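Local atomic coordinates of prolyl-tRNA synthetase (Giardia lamblia ATCC 50803, PDB entry 3IAL), a protein that probably attaches L-proline to its cognate tRNA in an ATP-dependent reaction, and is caught here with prolyl-adenylate bound. Residues B[210-215]-B[484-489]; B[434-439]-B[457-462]; B[448-453]-B[479-484]; B[465-470]-B[508-513]. One frame throughout, in Å; residues are numbered along the deposited sequence.

Contact 1 of 4, residues B[210-215]-B[484-489]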
loop_
_atom_site.group_PDB
_atom_site.type_symbol
_atom_site.label_atom_id
_atom_site.label_comp_id
_atom_site.label_asym_id
_atom_site.label_seq_id
_atom_site.Cartn_x
_atom_site.Cartn_y
_atom_site.Cartn_z
ATOM N N ARG B 210 13.482 -20.262 -18.593
ATOM C CA ARG B 210 14.785 -19.673 -18.402
ATOM C C ARG B 210 15.019 -18.746 -19.607
ATOM O O ARG B 210 15.156 -19.211 -20.742
ATOM C CB ARG B 210 15.865 -20.757 -18.332
ATOM C CG ARG B 210 17.300 -20.230 -18.169
ATOM C CD ARG B 210 17.559 -19.689 -16.778
ATOM N NE ARG B 210 17.589 -20.742 -15.761
ATOM C CZ ARG B 210 18.640 -21.526 -15.491
ATOM N NH1 ARG B 210 19.784 -21.400 -16.156
ATOM N NH2 ARG B 210 18.543 -22.452 -14.543
ATOM N N ARG B 211 15.049 -17.438 -19.357
ATOM C CA ARG B 211 15.272 -16.461 -20.425
ATOM C C ARG B 211 16.613 -16.733 -21.103
ATOM O O ARG B 211 17.592 -17.069 -20.438
ATOM C CB ARG B 211 15.207 -15.032 -19.865
ATOM C CG ARG B 211 15.488 -13.907 -20.862
ATOM C CD ARG B 211 14.364 -13.736 -21.865
ATOM N NE ARG B 211 13.153 -13.132 -21.308
ATOM C CZ ARG B 211 11.899 -13.495 -21.617
ATOM N NH1 ARG B 211 11.656 -14.514 -22.442
ATOM N NH2 ARG B 211 10.864 -12.856 -21.075
ATOM N N VAL B 212 16.646 -16.621 -22.429
ATOM C CA VAL B 212 17.898 -16.792 -23.180
ATOM C C VAL B 212 19.029 -15.951 -22.575
ATOM O O VAL B 212 18.816 -14.812 -22.150
ATOM C CB VAL B 212 17.734 -16.433 -24.668
ATOM C CG1 VAL B 212 16.843 -17.463 -25.367
ATOM C CG2 VAL B 212 17.197 -15.006 -24.833
ATOM N N CYS B 213 20.225 -16.525 -22.533
ATOM C CA CYS B 213 21.322 -15.951 -21.758
ATOM C C CYS B 213 21.825 -14.604 -22.299
ATOM O O CYS B 213 22.327 -13.785 -21.534
ATOM C CB CYS B 213 22.468 -16.955 -21.612
ATOM S SG CYS B 213 23.235 -17.446 -23.146
ATOM N N TRP B 214 21.646 -14.353 -23.593
ATOM C CA TRP B 214 22.011 -13.049 -24.184
ATOM C C TRP B 214 20.978 -11.935 -23.922
ATOM O O TRP B 214 21.191 -10.801 -24.347
ATOM C CB TRP B 214 22.261 -13.182 -25.696
ATOM C CG TRP B 214 21.071 -13.678 -26.471
ATOM C CD1 TRP B 214 20.045 -12.930 -26.968
ATOM C CD2 TRP B 214 20.781 -15.039 -26.816
ATOM N NE1 TRP B 214 19.137 -13.739 -27.610
ATOM C CE2 TRP B 214 19.564 -15.039 -27.527
ATOM C CE3 TRP B 214 21.434 -16.256 -26.598
ATOM C CZ2 TRP B 214 18.981 -16.216 -28.022
ATOM C CZ3 TRP B 214 20.855 -17.427 -27.086
ATOM C CH2 TRP B 214 19.640 -17.397 -27.789
ATOM N N ASP B 215 19.876 -12.252 -23.237
ATOM C CA ASP B 215 18.863 -11.253 -22.856
ATOM C C ASP B 215 18.469 -11.358 -21.367
ATOM O O ASP B 215 17.321 -11.089 -20.989
ATOM C CB ASP B 215 17.621 -11.400 -23.758
ATOM C CG ASP B 215 16.742 -10.155 -23.776
ATOM O OD1 ASP B 215 17.261 -9.031 -23.606
ATOM O OD2 ASP B 215 15.515 -10.306 -23.968
ATOM N N ALA B 484 9.633 -12.443 -34.486
ATOM C CA ALA B 484 9.529 -13.235 -33.265
ATOM C C ALA B 484 10.917 -13.443 -32.699
ATOM O O ALA B 484 11.912 -13.486 -33.434
ATOM C CB ALA B 484 8.867 -14.578 -33.544
ATOM N N GLU B 485 10.987 -13.585 -31.387
ATOM C CA GLU B 485 12.267 -13.787 -30.737
ATOM C C GLU B 485 12.289 -15.058 -29.923
ATOM O O GLU B 485 11.260 -15.515 -29.423
ATOM C CB GLU B 485 12.613 -12.591 -29.864
ATOM C CG GLU B 485 11.691 -12.357 -28.695
ATOM C CD GLU B 485 11.955 -11.016 -28.042
ATOM O OE1 GLU B 485 11.984 -10.002 -28.775
ATOM O OE2 GLU B 485 12.136 -10.982 -26.805
ATOM N N ILE B 486 13.477 -15.632 -29.790
ATOM C CA ILE B 486 13.654 -16.779 -28.933
ATOM C C ILE B 486 13.593 -16.273 -27.492
ATOM O O ILE B 486 14.408 -15.456 -27.084
ATOM C CB ILE B 486 14.967 -17.509 -29.208
ATOM C CG1 ILE B 486 14.994 -18.024 -30.651
ATOM C CG2 ILE B 486 15.135 -18.657 -28.235
ATOM C CD1 ILE B 486 16.307 -18.696 -31.039
ATOM N N ARG B 487 12.607 -16.764 -26.748
ATOM C CA ARG B 487 12.339 -16.315 -25.391
ATOM C C ARG B 487 13.118 -17.102 -24.369
ATOM O O ARG B 487 13.624 -16.537 -23.399
ATOM C CB ARG B 487 10.846 -16.444 -25.094
ATOM C CG ARG B 487 9.983 -15.614 -26.016
ATOM C CD ARG B 487 10.249 -14.121 -25.864
ATOM N NE ARG B 487 9.542 -13.555 -24.728
ATOM C CZ ARG B 487 9.474 -12.254 -24.448
ATOM N NH1 ARG B 487 10.101 -11.371 -25.208
ATOM N NH2 ARG B 487 8.776 -11.833 -23.397
ATOM N N GLY B 488 13.191 -18.412 -24.571
ATOM C CA GLY B 488 13.986 -19.279 -23.706
ATOM C C GLY B 488 13.505 -20.720 -23.714
ATOM O O GLY B 488 12.697 -21.126 -24.559
ATOM N N HIS B 489 14.012 -21.486 -22.757
ATOM C CA HIS B 489 13.625 -22.875 -22.588
ATOM C C HIS B 489 13.264 -23.135 -21.131
ATOM O O HIS B 489 13.626 -22.367 -20.248
ATOM C CB HIS B 489 14.764 -23.796 -23.032
ATOM C CG HIS B 489 15.884 -23.898 -22.049
ATOM N ND1 HIS B 489 16.807 -22.893 -21.864
ATOM C CD2 HIS B 489 16.228 -24.889 -21.191
ATOM C CE1 HIS B 489 17.672 -23.260 -20.933
ATOM N NE2 HIS B 489 17.341 -24.467 -20.507
HETATM O O HOH W 1 17.216 -20.237 -22.446
#
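Two donors grip the carbonyl oxygen of Arg487: the backbone N of Val212 and the guanidinium NH1 of Arg211. The site is the antiparallel join between strand 207-211 of the class II synthetase core and strand 485-489 of the C-terminal domain. NH1 of Arg211 lies 3.0 Å from Arg487 O and N of Val212 lies 3.2 Å from it. Both donors stand above the carbonyl plane. Arg211 reaches the oxygen because its chain folds back at chi2 (71°) and chi3 (73°). The two arginine side chains lie side by side, their guanidinium planes 60° apart, with CZ of Arg211 over one face of the Arg487 group, toward its rim. NH1 of Arg211 comes within 3.3 Å of NE of Arg487, a contact of two donors. The repulsion is probably offset by Asp227, which forms salt bridges with both arginines. Gln237 also accepts from NH2 of Arg211, and NH1 of Arg487 forms a salt bridge with Glu485 OE2.

Arg487 and Gly488 form a classic beta bulge opposite Tyr513. At Gly488 the strands come so close that a CB would clash with Arg210 O. One residue on, Arg210 and His489 make a hydrogen-bonded pair. Arg210 N gives the shorter bond, 2.7 Å to His489 O. Past the bulge, CG1 of Val212 meets CG2 of Ile486 at 3.5 Å, and CB of Val212 lies over one face of the Trp214 ring. A water in the plane of the His489 ring sits 2.7 Å from ND1 and donates to Arg210 O.

Contact 2 of 4, residues B[434-439]-B[457-462]; sequences AFHNSM and GGLARF
One backbone hydrogen bond joins the chain just past the C-terminal end of helix 416-438 to the start of strand 459-464. N of Leu459 donates to O of Met439 over 2.7 Å, and the bond is nearly straight at 168°. The donor stands somewhat above the carbonyl plane. Leu459 also pairs through its backbone with Thr441, so the bond opens the parallel pairing of strands 440-442 and 459-464.

The van der Waals contacts centre on Met439. Its CG lies anti to the carbonyl carbon (chi1 -66°), and the chain bends again at chi2 and chi3. CG rests 3.8 Å above one face of the Phe435 ring, offset toward its rim. The tip, CE, curls to the glycine pair and touches N of Gly458 at 3.5 Å. Both glycines have positive phi. At Gly458 a CB would clash with Met439 O, so the lack of a side chain lets the backbones draw together. Leu459 adds its CB, 3.6 Å from the same carbonyl oxygen, and CD1 reaches CE1 of His436 more loosely. Val229 of strand 222-229 touches Phe435, Met439 and Leu459 and covers this patch from the synthetase core.

Within the helix end, OG of Ser438 donates to O of Phe435. The one bond between the segments is short and nearly straight, and no charged pair joins them. This is consistent with close backbone fit setting how the helix end meets the strand.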
loop_
_atom_site.group_PDB
_atom_site.type_symbol
_atom_site.label_atom_id
_atom_site.label_comp_id
_atom_site.label_asym_id
_atom_site.label_seq_id
_atom_site.Cartn_x
_atom_site.Cartn_y
_atom_site.Cartn_z
ATOM N N ALA B 434 -6.883 -23.576 -21.175
ATOM C CA ALA B 434 -7.114 -24.145 -22.504
ATOM C C ALA B 434 -6.565 -23.187 -23.552
ATOM O O ALA B 434 -5.915 -23.617 -24.501
ATOM C CB ALA B 434 -8.604 -24.421 -22.738
ATOM N N PHE B 435 -6.799 -21.889 -23.356
ATOM C CA PHE B 435 -6.296 -20.882 -24.288
ATOM C C PHE B 435 -4.776 -20.890 -24.377
ATOM O O PHE B 435 -4.220 -20.852 -25.479
ATOM C CB PHE B 435 -6.754 -19.482 -23.912
ATOM C CG PHE B 435 -6.137 -18.417 -24.762
ATOM C CD1 PHE B 435 -6.520 -18.271 -26.090
ATOM C CD2 PHE B 435 -5.149 -17.594 -24.260
ATOM C CE1 PHE B 435 -5.939 -17.295 -26.896
ATOM C CE2 PHE B 435 -4.566 -16.618 -25.060
ATOM C CZ PHE B 435 -4.969 -16.466 -26.373
ATOM N N HIS B 436 -4.112 -20.927 -23.223
ATOM C CA HIS B 436 -2.658 -21.035 -23.183
ATOM C C HIS B 436 -2.190 -22.296 -23.916
ATOM O O HIS B 436 -1.345 -22.224 -24.813
ATOM C CB HIS B 436 -2.137 -21.066 -21.746
ATOM C CG HIS B 436 -0.688 -21.428 -21.652
ATOM N ND1 HIS B 436 0.314 -20.486 -21.658
ATOM C CD2 HIS B 436 -0.071 -22.633 -21.582
ATOM C CE1 HIS B 436 1.486 -21.093 -21.586
ATOM N NE2 HIS B 436 1.279 -22.394 -21.539
ATOM N N ASN B 437 -2.755 -23.442 -23.541
ATOM C CA ASN B 437 -2.373 -24.726 -24.149
ATOM C C ASN B 437 -2.560 -24.750 -25.673
ATOM O O ASN B 437 -1.750 -25.327 -26.389
ATOM C CB ASN B 437 -3.116 -25.898 -23.481
ATOM C CG ASN B 437 -2.684 -26.116 -22.030
ATOM O OD1 ASN B 437 -1.548 -25.827 -21.663
ATOM N ND2 ASN B 437 -3.592 -26.635 -21.204
ATOM N N SER B 438 -3.611 -24.096 -26.157
ATOM C CA SER B 438 -3.860 -23.952 -27.592
ATOM C C SER B 438 -2.854 -23.023 -28.307
ATOM O O SER B 438 -2.745 -23.061 -29.537
ATOM C CB SER B 438 -5.290 -23.440 -27.833
ATOM O OG SER B 438 -5.364 -22.018 -27.764
ATOM N N MET B 439 -2.142 -22.192 -27.542
ATOM C CA MET B 439 -1.181 -21.223 -28.083
ATOM C C MET B 439 0.275 -21.619 -27.779
ATOM O O MET B 439 1.163 -20.770 -27.665
ATOM C CB MET B 439 -1.498 -19.825 -27.537
ATOM C CG MET B 439 -2.834 -19.284 -28.020
ATOM S SD MET B 439 -2.864 -18.926 -29.795
ATOM C CE MET B 439 -2.398 -17.203 -29.804
ATOM N N GLY B 457 0.040 -17.180 -34.073
ATOM C CA GLY B 457 0.557 -16.456 -32.920
ATOM C C GLY B 457 0.830 -17.392 -31.758
ATOM O O GLY B 457 0.881 -18.607 -31.928
ATOM N N GLY B 458 1.012 -16.813 -30.577
ATOM C CA GLY B 458 1.360 -17.574 -29.383
ATOM C C GLY B 458 2.813 -18.010 -29.398
ATOM O O GLY B 458 3.666 -17.369 -30.018
ATOM N N LEU B 459 3.087 -19.113 -28.710
ATOM C CA LEU B 459 4.444 -19.625 -28.567
ATOM C C LEU B 459 4.692 -20.740 -29.583
ATOM O O LEU B 459 3.838 -21.609 -29.776
ATOM C CB LEU B 459 4.657 -20.138 -27.141
ATOM C CG LEU B 459 4.641 -19.044 -26.058
ATOM C CD1 LEU B 459 4.104 -19.565 -24.712
ATOM C CD2 LEU B 459 6.036 -18.432 -25.893
ATOM N N ALA B 460 5.848 -20.685 -30.241
ATOM C CA ALA B 460 6.315 -21.757 -31.125
ATOM C C ALA B 460 7.410 -22.521 -30.397
ATOM O O ALA B 460 8.455 -21.957 -30.063
ATOM C CB ALA B 460 6.847 -21.187 -32.433
ATOM N N ARG B 461 7.150 -23.799 -30.144
ATOM C CA ARG B 461 8.035 -24.655 -29.369
ATOM C C ARG B 461 8.793 -25.568 -30.322
ATOM O O ARG B 461 8.204 -26.158 -31.214
ATOM C CB ARG B 461 7.207 -25.476 -28.388
ATOM C CG ARG B 461 8.001 -26.319 -27.408
ATOM C CD ARG B 461 7.045 -27.021 -26.480
ATOM N NE ARG B 461 7.704 -27.951 -25.564
ATOM C CZ ARG B 461 7.929 -29.242 -25.810
ATOM N NH1 ARG B 461 7.582 -29.790 -26.970
ATOM N NH2 ARG B 461 8.524 -29.996 -24.887
ATOM N N PHE B 462 10.104 -25.662 -30.152
ATOM C CA PHE B 462 10.930 -26.417 -31.088
ATOM C C PHE B 462 12.206 -26.925 -30.435
ATOM O O PHE B 462 12.822 -26.215 -29.635
ATOM C CB PHE B 462 11.267 -25.568 -32.323
ATOM C CG PHE B 462 12.046 -24.302 -32.023
ATOM C CD1 PHE B 462 13.428 -24.268 -32.161
ATOM C CD2 PHE B 462 11.395 -23.138 -31.658
ATOM C CE1 PHE B 462 14.147 -23.102 -31.908
ATOM C CE2 PHE B 462 12.107 -21.965 -31.409
ATOM C CZ PHE B 462 13.482 -21.948 -31.533
#

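Contact 3 of 4, residues B[448-453]-B[479-484]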
loop_
_atom_site.group_PDB
_atom_site.type_symbol
_atom_site.label_atom_id
_atom_site.label_comp_id
_atom_site.label_asym_id
_atom_site.label_seq_id
_atom_site.Cartn_x
_atom_site.Cartn_y
_atom_site.Cartn_z
ATOM N N GLU B 448 7.977 -23.840 -40.268
ATOM C CA GLU B 448 6.865 -24.126 -39.365
ATOM C C GLU B 448 6.763 -23.119 -38.215
ATOM O O GLU B 448 5.659 -22.737 -37.827
ATOM C CB GLU B 448 6.956 -25.548 -38.816
ATOM C CG GLU B 448 6.574 -26.626 -39.836
ATOM C CD GLU B 448 6.494 -28.027 -39.235
ATOM O OE1 GLU B 448 6.606 -28.166 -37.999
ATOM O OE2 GLU B 448 6.314 -28.993 -40.009
ATOM N N ILE B 449 7.907 -22.686 -37.679
ATOM C CA ILE B 449 7.921 -21.643 -36.648
ATOM C C ILE B 449 7.381 -20.324 -37.205
ATOM O O ILE B 449 6.558 -19.667 -36.569
ATOM C CB ILE B 449 9.342 -21.377 -36.104
ATOM C CG1 ILE B 449 9.896 -22.610 -35.380
ATOM C CG2 ILE B 449 9.323 -20.205 -35.146
ATOM C CD1 ILE B 449 11.364 -22.496 -35.047
ATOM N N VAL B 450 7.851 -19.944 -38.390
ATOM C CA VAL B 450 7.419 -18.708 -39.037
ATOM C C VAL B 450 5.919 -18.700 -39.359
ATOM O O VAL B 450 5.229 -17.718 -39.100
ATOM C CB VAL B 450 8.212 -18.459 -40.347
ATOM C CG1 VAL B 450 7.546 -17.381 -41.182
ATOM C CG2 VAL B 450 9.657 -18.098 -40.025
ATOM N N ALA B 451 5.426 -19.784 -39.945
ATOM C CA ALA B 451 3.997 -19.901 -40.273
ATOM C C ALA B 451 3.139 -19.846 -39.012
ATOM O O ALA B 451 2.036 -19.297 -39.037
ATOM C CB ALA B 451 3.715 -21.184 -41.052
ATOM N N CYS B 452 3.651 -20.406 -37.916
ATOM C CA CYS B 452 2.950 -20.382 -36.634
ATOM C C CYS B 452 2.821 -18.948 -36.133
ATOM O O CYS B 452 1.720 -18.476 -35.841
ATOM C CB CYS B 452 3.683 -21.233 -35.599
ATOM S SG CYS B 452 3.003 -21.108 -33.930
ATOM N N ILE B 453 3.957 -18.267 -36.052
ATOM C CA ILE B 453 4.013 -16.872 -35.638
ATOM C C ILE B 453 3.059 -16.002 -36.468
ATOM O O ILE B 453 2.272 -15.237 -35.907
ATOM C CB ILE B 453 5.459 -16.322 -35.727
ATOM C CG1 ILE B 453 6.350 -16.995 -34.670
ATOM C CG2 ILE B 453 5.484 -14.809 -35.536
ATOM C CD1 ILE B 453 5.814 -16.939 -33.231
ATOM N N LYS B 479 13.849 -13.147 -35.854
ATOM C CA LYS B 479 13.411 -11.752 -35.775
ATOM C C LYS B 479 13.280 -11.124 -37.165
ATOM O O LYS B 479 12.287 -10.459 -37.440
ATOM C CB LYS B 479 14.370 -10.907 -34.930
ATOM C CG LYS B 479 14.233 -11.113 -33.436
ATOM C CD LYS B 479 15.254 -10.280 -32.671
ATOM C CE LYS B 479 15.081 -10.456 -31.175
ATOM N NZ LYS B 479 16.205 -9.862 -30.406
ATOM N N ASP B 480 14.278 -11.334 -38.024
ATOM C CA ASP B 480 14.259 -10.795 -39.395
ATOM C C ASP B 480 13.145 -11.395 -40.245
ATOM O O ASP B 480 12.598 -10.715 -41.102
ATOM C CB ASP B 480 15.586 -11.065 -40.117
ATOM C CG ASP B 480 16.759 -10.312 -39.511
ATOM O OD1 ASP B 480 16.540 -9.404 -38.685
ATOM O OD2 ASP B 480 17.911 -10.640 -39.870
ATOM N N ALA B 481 12.841 -12.673 -40.018
ATOM C CA ALA B 481 11.873 -13.408 -40.840
ATOM C C ALA B 481 10.429 -13.087 -40.473
ATOM O O ALA B 481 9.596 -12.931 -41.358
ATOM C CB ALA B 481 12.112 -14.911 -40.729
ATOM N N CYS B 482 10.139 -12.986 -39.176
ATOM C CA CYS B 482 8.758 -12.818 -38.707
ATOM C C CYS B 482 8.588 -11.960 -37.441
ATOM O O CYS B 482 7.499 -11.916 -36.876
ATOM C CB CYS B 482 8.149 -14.200 -38.463
ATOM S SG CYS B 482 9.035 -15.192 -37.230
ATOM N N SER B 483 9.647 -11.280 -37.004
ATOM C CA SER B 483 9.601 -10.403 -35.825
ATOM C C SER B 483 9.368 -11.140 -34.501
ATOM O O SER B 483 8.965 -10.531 -33.511
ATOM C CB SER B 483 8.556 -9.295 -36.015
ATOM O OG SER B 483 8.759 -8.636 -37.247
ATOM N N ALA B 484 9.633 -12.443 -34.486
ATOM C CA ALA B 484 9.529 -13.235 -33.265
ATOM C C ALA B 484 10.917 -13.443 -32.699
ATOM O O ALA B 484 11.912 -13.486 -33.434
ATOM C CB ALA B 484 8.867 -14.578 -33.544
#
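Ile453 and Val450 share the apolar contact from helix 446-455 to helix 472-482, both in the C-terminal domain; Ile453 touches the most atoms. Its CB points at the second helix and lies 4.0 Å from SG of Cys482. From there the side chain forks. CG2, anti to the backbone N, touches the same sulfur and also approaches O of Cys482 at 3.8 Å. CG1, anti to the carbonyl carbon, makes the closest approach of the contact, 3.7 Å to CB of Ala484. The chain bends at chi2 (-53°), which turns the tip, CD1, so that it too meets the Ala484 methyl, at 3.9 Å. The methyl of Ala484 is thus touched by three carbons of one isoleucine.

One helical turn earlier, Val450 repeats the theme with one branch. Its CG2 lies about equally far from SG of Cys482 and CB of Ala481. Cys482 therefore sits between Val450 and Ile453 as the common partner.

The second helix finishes here: Ser483 leaves helical geometry with positive phi (67°), and the chain turns toward strand 485-489. That turn places Ala484 beside the isoleucine, where Cys514 of strand 510-515 also touches it. Ile449 and Cys452 of the first helix face strand 459-464 instead. The sulfur of Cys482 stands in the crowded position between its own N and carbonyl carbon (chi1 60°), which sets SG 4.1 Å from CG2 of Val450.

Contact 4 of 4, residues B[465-470]-B[508-513]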
loop_
_atom_site.group_PDB
_atom_site.type_symbol
_atom_site.label_atom_id
_atom_site.label_comp_id
_atom_site.label_asym_id
_atom_site.label_seq_id
_atom_site.Cartn_x
_atom_site.Cartn_y
_atom_site.Cartn_z
ATOM N N TYR B 465 19.535 -26.812 -30.607
ATOM C CA TYR B 465 20.838 -27.437 -30.353
ATOM C C TYR B 465 21.674 -26.855 -29.196
ATOM O O TYR B 465 22.659 -27.469 -28.796
ATOM C CB TYR B 465 21.673 -27.424 -31.642
ATOM C CG TYR B 465 22.403 -26.126 -31.902
ATOM C CD1 TYR B 465 23.740 -25.972 -31.522
ATOM C CD2 TYR B 465 21.765 -25.055 -32.513
ATOM C CE1 TYR B 465 24.415 -24.792 -31.754
ATOM C CE2 TYR B 465 22.431 -23.869 -32.742
ATOM C CZ TYR B 465 23.760 -23.746 -32.365
ATOM O OH TYR B 465 24.429 -22.566 -32.584
ATOM N N THR B 466 21.308 -25.686 -28.674
ATOM C CA THR B 466 22.104 -25.051 -27.628
ATOM C C THR B 466 21.304 -24.084 -26.747
ATOM O O THR B 466 20.322 -23.488 -27.180
ATOM C CB THR B 466 23.286 -24.268 -28.234
ATOM O OG1 THR B 466 24.135 -23.806 -27.184
ATOM C CG2 THR B 466 22.793 -23.058 -29.047
ATOM N N THR B 467 21.741 -23.940 -25.504
ATOM C CA THR B 467 21.207 -22.922 -24.612
ATOM C C THR B 467 22.261 -21.851 -24.379
ATOM O O THR B 467 22.064 -20.960 -23.558
ATOM C CB THR B 467 20.801 -23.520 -23.255
ATOM O OG1 THR B 467 21.971 -23.991 -22.563
ATOM C CG2 THR B 467 19.813 -24.651 -23.451
ATOM N N GLU B 468 23.370 -21.948 -25.115
ATOM C CA GLU B 468 24.511 -21.066 -24.949
ATOM C C GLU B 468 24.407 -19.865 -25.907
ATOM O O GLU B 468 23.468 -19.769 -26.712
ATOM C CB GLU B 468 25.817 -21.864 -25.160
ATOM C CG GLU B 468 26.003 -23.007 -24.127
ATOM C CD GLU B 468 27.221 -23.909 -24.381
ATOM O OE1 GLU B 468 27.799 -23.901 -25.489
ATOM O OE2 GLU B 468 27.593 -24.653 -23.452
ATOM N N ALA B 469 25.380 -18.967 -25.807
ATOM C CA ALA B 469 25.336 -17.657 -26.458
ATOM C C ALA B 469 25.249 -17.704 -27.984
ATOM O O ALA B 469 24.639 -16.820 -28.582
ATOM C CB ALA B 469 26.543 -16.804 -26.016
ATOM N N ASP B 470 25.825 -18.732 -28.609
ATOM C CA ASP B 470 25.779 -18.847 -30.077
ATOM C C ASP B 470 24.367 -19.065 -30.644
ATOM O O ASP B 470 24.146 -18.906 -31.841
ATOM C CB ASP B 470 26.776 -19.899 -30.615
ATOM C CG ASP B 470 26.685 -21.238 -29.900
ATOM O OD1 ASP B 470 25.590 -21.612 -29.430
ATOM O OD2 ASP B 470 27.724 -21.927 -29.814
ATOM N N ALA B 508 19.572 -32.124 -30.477
ATOM C CA ALA B 508 18.822 -31.193 -29.640
ATOM C C ALA B 508 19.193 -31.377 -28.172
ATOM O O ALA B 508 19.303 -32.508 -27.695
ATOM C CB ALA B 508 17.323 -31.384 -29.832
ATOM N N VAL B 509 19.391 -30.263 -27.468
ATOM C CA VAL B 509 19.639 -30.286 -26.019
ATOM C C VAL B 509 18.510 -29.642 -25.202
ATOM O O VAL B 509 18.548 -29.682 -23.981
ATOM C CB VAL B 509 20.971 -29.581 -25.653
ATOM C CG1 VAL B 509 22.133 -30.230 -26.376
ATOM C CG2 VAL B 509 20.908 -28.085 -25.974
ATOM N N CYS B 510 17.517 -29.051 -25.867
ATOM C CA CYS B 510 16.401 -28.386 -25.181
ATOM C C CYS B 510 15.270 -28.091 -26.159
ATOM O O CYS B 510 15.444 -28.232 -27.375
ATOM C CB CYS B 510 16.864 -27.064 -24.563
ATOM S SG CYS B 510 17.299 -25.784 -25.802
ATOM N N TYR B 511 14.120 -27.677 -25.625
ATOM C CA TYR B 511 13.045 -27.102 -26.437
ATOM C C TYR B 511 13.002 -25.598 -26.195
ATOM O O TYR B 511 12.724 -25.145 -25.083
ATOM C CB TYR B 511 11.688 -27.719 -26.100
ATOM C CG TYR B 511 11.669 -29.218 -26.218
ATOM C CD1 TYR B 511 11.532 -29.840 -27.455
ATOM C CD2 TYR B 511 11.798 -30.019 -25.090
ATOM C CE1 TYR B 511 11.530 -31.229 -27.564
ATOM C CE2 TYR B 511 11.788 -31.398 -25.183
ATOM C CZ TYR B 511 11.657 -31.998 -26.418
ATOM O OH TYR B 511 11.652 -33.366 -26.492
ATOM N N MET B 512 13.299 -24.828 -27.233
ATOM C CA MET B 512 13.190 -23.385 -27.148
ATOM C C MET B 512 11.758 -22.979 -27.449
ATOM O O MET B 512 11.008 -23.729 -28.093
ATOM C CB MET B 512 14.152 -22.688 -28.115
ATOM C CG MET B 512 15.579 -22.630 -27.620
ATOM S SD MET B 512 15.731 -21.732 -26.060
ATOM C CE MET B 512 17.509 -21.600 -25.921
ATOM N N TYR B 513 11.394 -21.799 -26.948
ATOM C CA TYR B 513 10.117 -21.168 -27.225
ATOM C C TYR B 513 10.350 -19.815 -27.868
ATOM O O TYR B 513 11.083 -18.970 -27.332
ATOM C CB TYR B 513 9.318 -20.964 -25.944
ATOM C CG TYR B 513 8.811 -22.232 -25.305
ATOM C CD1 TYR B 513 7.485 -22.610 -25.432
ATOM C CD2 TYR B 513 9.652 -23.032 -24.546
ATOM C CE1 TYR B 513 7.007 -23.759 -24.831
ATOM C CE2 TYR B 513 9.189 -24.184 -23.941
ATOM C CZ TYR B 513 7.862 -24.539 -24.078
ATOM O OH TYR B 513 7.392 -25.687 -23.486
#
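Tyr465 opens the loop that follows strand 459-464, and its backbone, rather than its ring, meets the other segment. Its carbonyl oxygen lies 3.4 Å from CG2 of Val509, with CG1 of the same valine a little farther away. CA of Tyr465 is also 4.3 Å from CA of Ala508. The ring turns away, one face lying against CG2 of Thr466.

Thr466 likewise offers its backbone. Its N touches the Val509 CG2 methyl, and its O is 3.6 Å from CE of Met512. The side chain points the other way and closes an ST turn: OG1 accepts from N of Glu468 over 2.9 Å. A weak bond from OG1 to OD1 of Asp470 adds to the turn.

Thr467 is the loop residue whose side chain makes the contact. Its CG2, anti to the carbonyl carbon, packs 3.6 Å from SG of Cys510, while CB of Cys510 lies slightly beyond. The sulfur takes the crowded position (chi1 68°), which brings it up to this methyl. CA of Thr467 meets the Met512 methyl.

Val509 and Cys510 form a classic beta bulge opposite Phe464, so both consecutive side chains point at the loop. The loop leads on to helix 472-482 and packs against strand 510-515. That strand runs between strands 459-464 and 485-489, and His489 of the latter touches Thr467, Cys510 and Met512.

All four contacts gather on one side of the chain's centre, around the C-terminal domain. Contact 1 is the seam to the synthetase core and spans 268 intervening residues; contacts 2 and 3 are nested within that loop. Contact 4 follows contact 2 in series and crosses contact 1, their segments alternating. Contacts 1 and 4 lie closest, about 9 Å between centres, because strands 485-489 and 510-515 are neighbours. Strand 510-515 also pairs with strand 459-464, linking contact 4 to contact 2, about 19 Å away. Contact 3 shares Ala484 with contact 1 and touches contact 2 through Ile449. Together they tie the C-terminal strands and helices to the core that holds the prolyl-adenylate.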